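Local coordinates for protein serine-threonine phosphatase 2C (Toxoplasma gondii, PDB 2I44) that probably removes phosphate from phosphoserine and phosphothreonine of proteins as a metal-dependent phosphatase of the PP2C family, and binds calcium ions, at residues 112-117 with 244-249; 138-143 with 231-236. All coordinates share one frame; numbering follows the deposited sequence.

Contact 1: 112-117 with 244-249; sequences AVDDMY and SNQPDV
Y117 and P247 meet where the long helix 98-130 lies against one sheet of the PP2C sandwich, the proline coming from the loop that leads into strand 248-253. The tyrosine side chain leans off the helix and P247 lies over one face of its ring. CB of P247 sits 3.7 Å from the centroid of the Y117 ring, 15° off the ring normal and offset toward the rim, a CH-pi contact. CG of P247 is 3.5 Å from CD2 of Y117, while CD of P247 rests 3.7 Å from CB of Y117, and the two side chains run past each other in opposite directions. The hydroxyl of Y117 reaches beyond the loop to hydrogen-bond with S140 and T142 of strand 137-146. In the alpha-beta-beta-alpha sandwich of the PP2C fold a helical layer covers each of two central sheets; here the helix packs on the sheet that contains strand 137-146. One turn before Y117, V113 continues the apolar seam: its CG1 is 4.2 Å from CG2 of V249, and A151 of strand 149-155 touches V113 as well. D114 is partly exposed. Its CG stands anti to the backbone N (chi1 -162°), which swings the carboxylate toward the loop. OD1 of D114 comes 3.8 Å from CD of P247, while OD2 forms a salt bridge with K118. The loop makes its own ST turn as it approaches the helix, OG of S244 accepting from the backbone N of Q246 at 2.9 Å.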
# COMPACT_ATOMS: atom_id res chain seq x y z
N ALA A 112 -8.08 -7.13 12.15
CA ALA A 112 -7.18 -6.11 12.67
C ALA A 112 -6.76 -5.13 11.58
O ALA A 112 -6.67 -3.92 11.80
CB ALA A 112 -5.95 -6.76 13.30
N VAL A 113 -6.47 -5.66 10.39
CA VAL A 113 -6.05 -4.81 9.28
C VAL A 113 -7.22 -3.92 8.90
O VAL A 113 -7.05 -2.74 8.60
CB VAL A 113 -5.59 -5.66 8.07
CG1 VAL A 113 -5.35 -4.78 6.85
CG2 VAL A 113 -4.32 -6.41 8.43
N ASP A 114 -8.42 -4.48 8.93
CA ASP A 114 -9.61 -3.72 8.59
C ASP A 114 -9.76 -2.56 9.58
O ASP A 114 -10.03 -1.42 9.18
CB ASP A 114 -10.85 -4.61 8.64
CG ASP A 114 -12.02 -3.99 7.90
OD1 ASP A 114 -11.98 -3.96 6.66
OD2 ASP A 114 -12.97 -3.51 8.56
N ASP A 115 -9.59 -2.86 10.86
CA ASP A 115 -9.70 -1.84 11.91
C ASP A 115 -8.64 -0.77 11.72
O ASP A 115 -8.91 0.42 11.90
CB ASP A 115 -9.53 -2.47 13.29
CG ASP A 115 -10.75 -3.23 13.74
OD1 ASP A 115 -11.74 -3.27 12.98
OD2 ASP A 115 -10.73 -3.79 14.86
N MSE A 116 -7.44 -1.20 11.37
CA MSE A 116 -6.33 -0.27 11.16
C MSE A 116 -6.67 0.77 10.08
O MSE A 116 -6.52 1.97 10.29
CB MSE A 116 -5.08 -1.03 10.74
CG MSE A 116 -3.91 -0.14 10.35
SE MSE A 116 -2.37 -1.13 9.64
CE MSE A 116 -2.93 -1.24 7.80
N TYR A 117 -7.12 0.28 8.93
CA TYR A 117 -7.46 1.16 7.83
C TYR A 117 -8.51 2.20 8.19
O TYR A 117 -8.28 3.40 8.05
CB TYR A 117 -7.93 0.34 6.62
CG TYR A 117 -6.80 -0.04 5.70
CD1 TYR A 117 -6.33 0.85 4.73
CD2 TYR A 117 -6.14 -1.27 5.84
CE1 TYR A 117 -5.23 0.52 3.92
CE2 TYR A 117 -5.04 -1.60 5.04
CZ TYR A 117 -4.59 -0.70 4.09
OH TYR A 117 -3.52 -1.03 3.29
N SER A 244 -13.95 5.51 -0.78
CA SER A 244 -14.01 4.62 0.38
C SER A 244 -12.67 4.35 1.08
O SER A 244 -11.60 4.46 0.46
CB SER A 244 -14.63 3.29 -0.05
OG SER A 244 -14.54 2.31 0.97
N ASN A 245 -12.73 3.99 2.36
CA ASN A 245 -11.53 3.65 3.11
C ASN A 245 -11.57 2.16 3.46
O ASN A 245 -10.80 1.68 4.28
CB ASN A 245 -11.39 4.48 4.40
CG ASN A 245 -12.61 4.38 5.30
OD1 ASN A 245 -13.30 3.36 5.35
ND2 ASN A 245 -12.86 5.44 6.05
N GLN A 246 -12.50 1.44 2.83
CA GLN A 246 -12.66 0.00 3.02
C GLN A 246 -11.57 -0.70 2.22
O GLN A 246 -11.55 -0.63 1.00
CB GLN A 246 -14.03 -0.44 2.51
CG GLN A 246 -14.26 -1.95 2.47
CD GLN A 246 -14.16 -2.57 3.85
OE1 GLN A 246 -13.16 -3.22 4.18
NE2 GLN A 246 -15.18 -2.37 4.66
N PRO A 247 -10.63 -1.37 2.90
CA PRO A 247 -9.57 -2.05 2.16
C PRO A 247 -9.98 -3.45 1.72
O PRO A 247 -10.90 -4.03 2.30
CB PRO A 247 -8.44 -2.11 3.17
CG PRO A 247 -9.20 -2.37 4.46
CD PRO A 247 -10.34 -1.38 4.35
N ASP A 248 -9.35 -3.96 0.68
CA ASP A 248 -9.61 -5.34 0.29
C ASP A 248 -8.53 -6.03 1.10
O ASP A 248 -7.39 -5.55 1.15
CB ASP A 248 -9.40 -5.58 -1.22
CG ASP A 248 -10.59 -5.14 -2.05
OD1 ASP A 248 -11.73 -5.55 -1.72
OD2 ASP A 248 -10.41 -4.41 -3.04
N VAL A 249 -8.87 -7.13 1.77
CA VAL A 249 -7.88 -7.83 2.58
C VAL A 249 -7.74 -9.26 2.12
O VAL A 249 -8.72 -9.91 1.76
CB VAL A 249 -8.28 -7.79 4.08
CG1 VAL A 249 -7.19 -8.42 4.92
CG2 VAL A 249 -8.51 -6.35 4.51

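Contact 2: 138-143 with 231-236; sequences STSVTA and RAFGGK
A232 and F233 bring strand 233-234 up to the start of strand 137-146, and the contact begins with the methyl of A232, whose CB lies close to O of S138 at 3.2 Å. That carbonyl has a second neighbour in the next residue: N of F233 donates to O of S138 over 2.9 Å, in the carbonyl plane and with an N-H...O angle of 162°. The return bond, from N of S138 to O of F233 at 3.0 Å, is more bent, and its donor is tilted 23° from the carbonyl plane. Together they make S138 and F233 an antiparallel hydrogen-bonded pair. With CG anti to the carbonyl carbon (chi1 -83°), the F233 ring reaches S140, whose CB approaches it obliquely, 3.5 Å from CE2 of F233. OG of S140, the hydroxyl bound by Y117, is 3.6 Å from the same CE2, while V71 and L124 pack on F233 from helices 66-80 and 98-130. G234 has a positive phi, in a backbone shape where a CB would collide with the carbonyl O of F233; N of G234 hydrogen-bonds to D121. On the partner strand, OG1 of T139 takes part in hydrogen bonds with N of D60 and with S158. The calcium ligand D60 thus lies beside this short antiparallel bridge, at the edge of the metal site in the PP2C fold.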
# COMPACT_ATOMS: atom_id res chain seq x y z
N SER A 138 -4.01 9.57 -0.42
CA SER A 138 -2.91 8.62 -0.57
C SER A 138 -3.43 7.20 -0.78
O SER A 138 -4.45 6.79 -0.21
CB SER A 138 -1.99 8.66 0.66
OG SER A 138 -0.92 7.74 0.54
N THR A 139 -2.73 6.44 -1.62
CA THR A 139 -3.09 5.05 -1.82
C THR A 139 -2.39 4.35 -0.68
O THR A 139 -1.67 4.97 0.12
CB THR A 139 -2.48 4.46 -3.08
OG1 THR A 139 -1.05 4.43 -2.91
CG2 THR A 139 -2.83 5.27 -4.32
N SER A 140 -2.58 3.04 -0.61
CA SER A 140 -1.93 2.24 0.40
C SER A 140 -1.89 0.76 0.06
O SER A 140 -2.86 0.21 -0.46
CB SER A 140 -2.63 2.42 1.75
OG SER A 140 -2.16 1.48 2.71
N VAL A 141 -0.74 0.15 0.29
CA VAL A 141 -0.55 -1.28 0.14
C VAL A 141 0.19 -1.61 1.41
O VAL A 141 1.26 -1.06 1.68
CB VAL A 141 0.35 -1.70 -1.05
CG1 VAL A 141 -0.43 -1.63 -2.33
CG2 VAL A 141 1.60 -0.84 -1.10
N THR A 142 -0.39 -2.49 2.22
CA THR A 142 0.25 -2.87 3.47
C THR A 142 0.32 -4.38 3.59
O THR A 142 -0.45 -5.10 2.95
CB THR A 142 -0.51 -2.32 4.70
OG1 THR A 142 -1.86 -2.80 4.68
CG2 THR A 142 -0.50 -0.79 4.69
N ALA A 143 1.25 -4.86 4.39
CA ALA A 143 1.42 -6.29 4.61
C ALA A 143 1.79 -6.51 6.06
O ALA A 143 2.72 -5.89 6.58
CB ALA A 143 2.52 -6.85 3.70
N ARG A 231 -10.61 4.31 -3.86
CA ARG A 231 -10.45 4.05 -2.43
C ARG A 231 -9.12 4.64 -2.02
O ARG A 231 -8.14 4.57 -2.77
CB ARG A 231 -10.50 2.54 -2.14
CG ARG A 231 -11.78 1.88 -2.62
CD ARG A 231 -12.01 0.54 -1.96
NE ARG A 231 -13.06 -0.23 -2.63
CZ ARG A 231 -13.48 -1.43 -2.22
NH1 ARG A 231 -12.95 -1.99 -1.14
NH2 ARG A 231 -14.41 -2.07 -2.92
N ALA A 232 -9.07 5.24 -0.83
CA ALA A 232 -7.85 5.87 -0.37
C ALA A 232 -7.94 6.47 1.02
O ALA A 232 -9.02 6.59 1.60
CB ALA A 232 -7.44 6.96 -1.36
N PHE A 233 -6.77 6.84 1.54
CA PHE A 233 -6.69 7.51 2.83
C PHE A 233 -6.84 8.99 2.47
O PHE A 233 -6.37 9.43 1.43
CB PHE A 233 -5.32 7.32 3.47
CG PHE A 233 -5.16 6.02 4.20
CD1 PHE A 233 -6.01 5.69 5.25
CD2 PHE A 233 -4.11 5.16 3.88
CE1 PHE A 233 -5.82 4.52 5.97
CE2 PHE A 233 -3.91 3.98 4.60
CZ PHE A 233 -4.77 3.67 5.65
N GLY A 234 -7.50 9.76 3.33
CA GLY A 234 -7.64 11.17 3.05
C GLY A 234 -8.76 11.51 2.08
O GLY A 234 -9.83 10.90 2.14
N GLY A 235 -8.53 12.47 1.20
CA GLY A 235 -9.57 12.85 0.26
C GLY A 235 -10.80 13.34 1.02
O GLY A 235 -11.93 12.98 0.68
N LYS A 236 -10.57 14.16 2.04
CA LYS A 236 -11.67 14.68 2.86
C LYS A 236 -12.92 15.06 2.08
O LYS A 236 -14.01 14.56 2.35
CB LYS A 236 -11.21 15.89 3.69
CG LYS A 236 -12.30 16.50 4.58
CD LYS A 236 -11.74 17.56 5.54
CE LYS A 236 -11.29 18.82 4.82
NZ LYS A 236 -12.43 19.63 4.30

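Contacts 1 and 2 lie about 10 Å apart between centres, and both reach the same antiparallel sheet of the PP2C sandwich. Along the chain the four segments come in the order 112-117, 138-143, 231-236, 244-249, so both segments of contact 2 fall between the two segments of contact 1. Helix 98-130 is followed directly by strand 137-146, and strand 233-234 by strand 248-253. The contacts also touch: CD1 of Y117 packs 3.3 Å from CZ of F233, and O of Q246 probably accepts from NH1 of R231. The helix layer, the 244-249 loop and the sheet are thereby tied together, one chain of contacts running from the helix toward the calcium site.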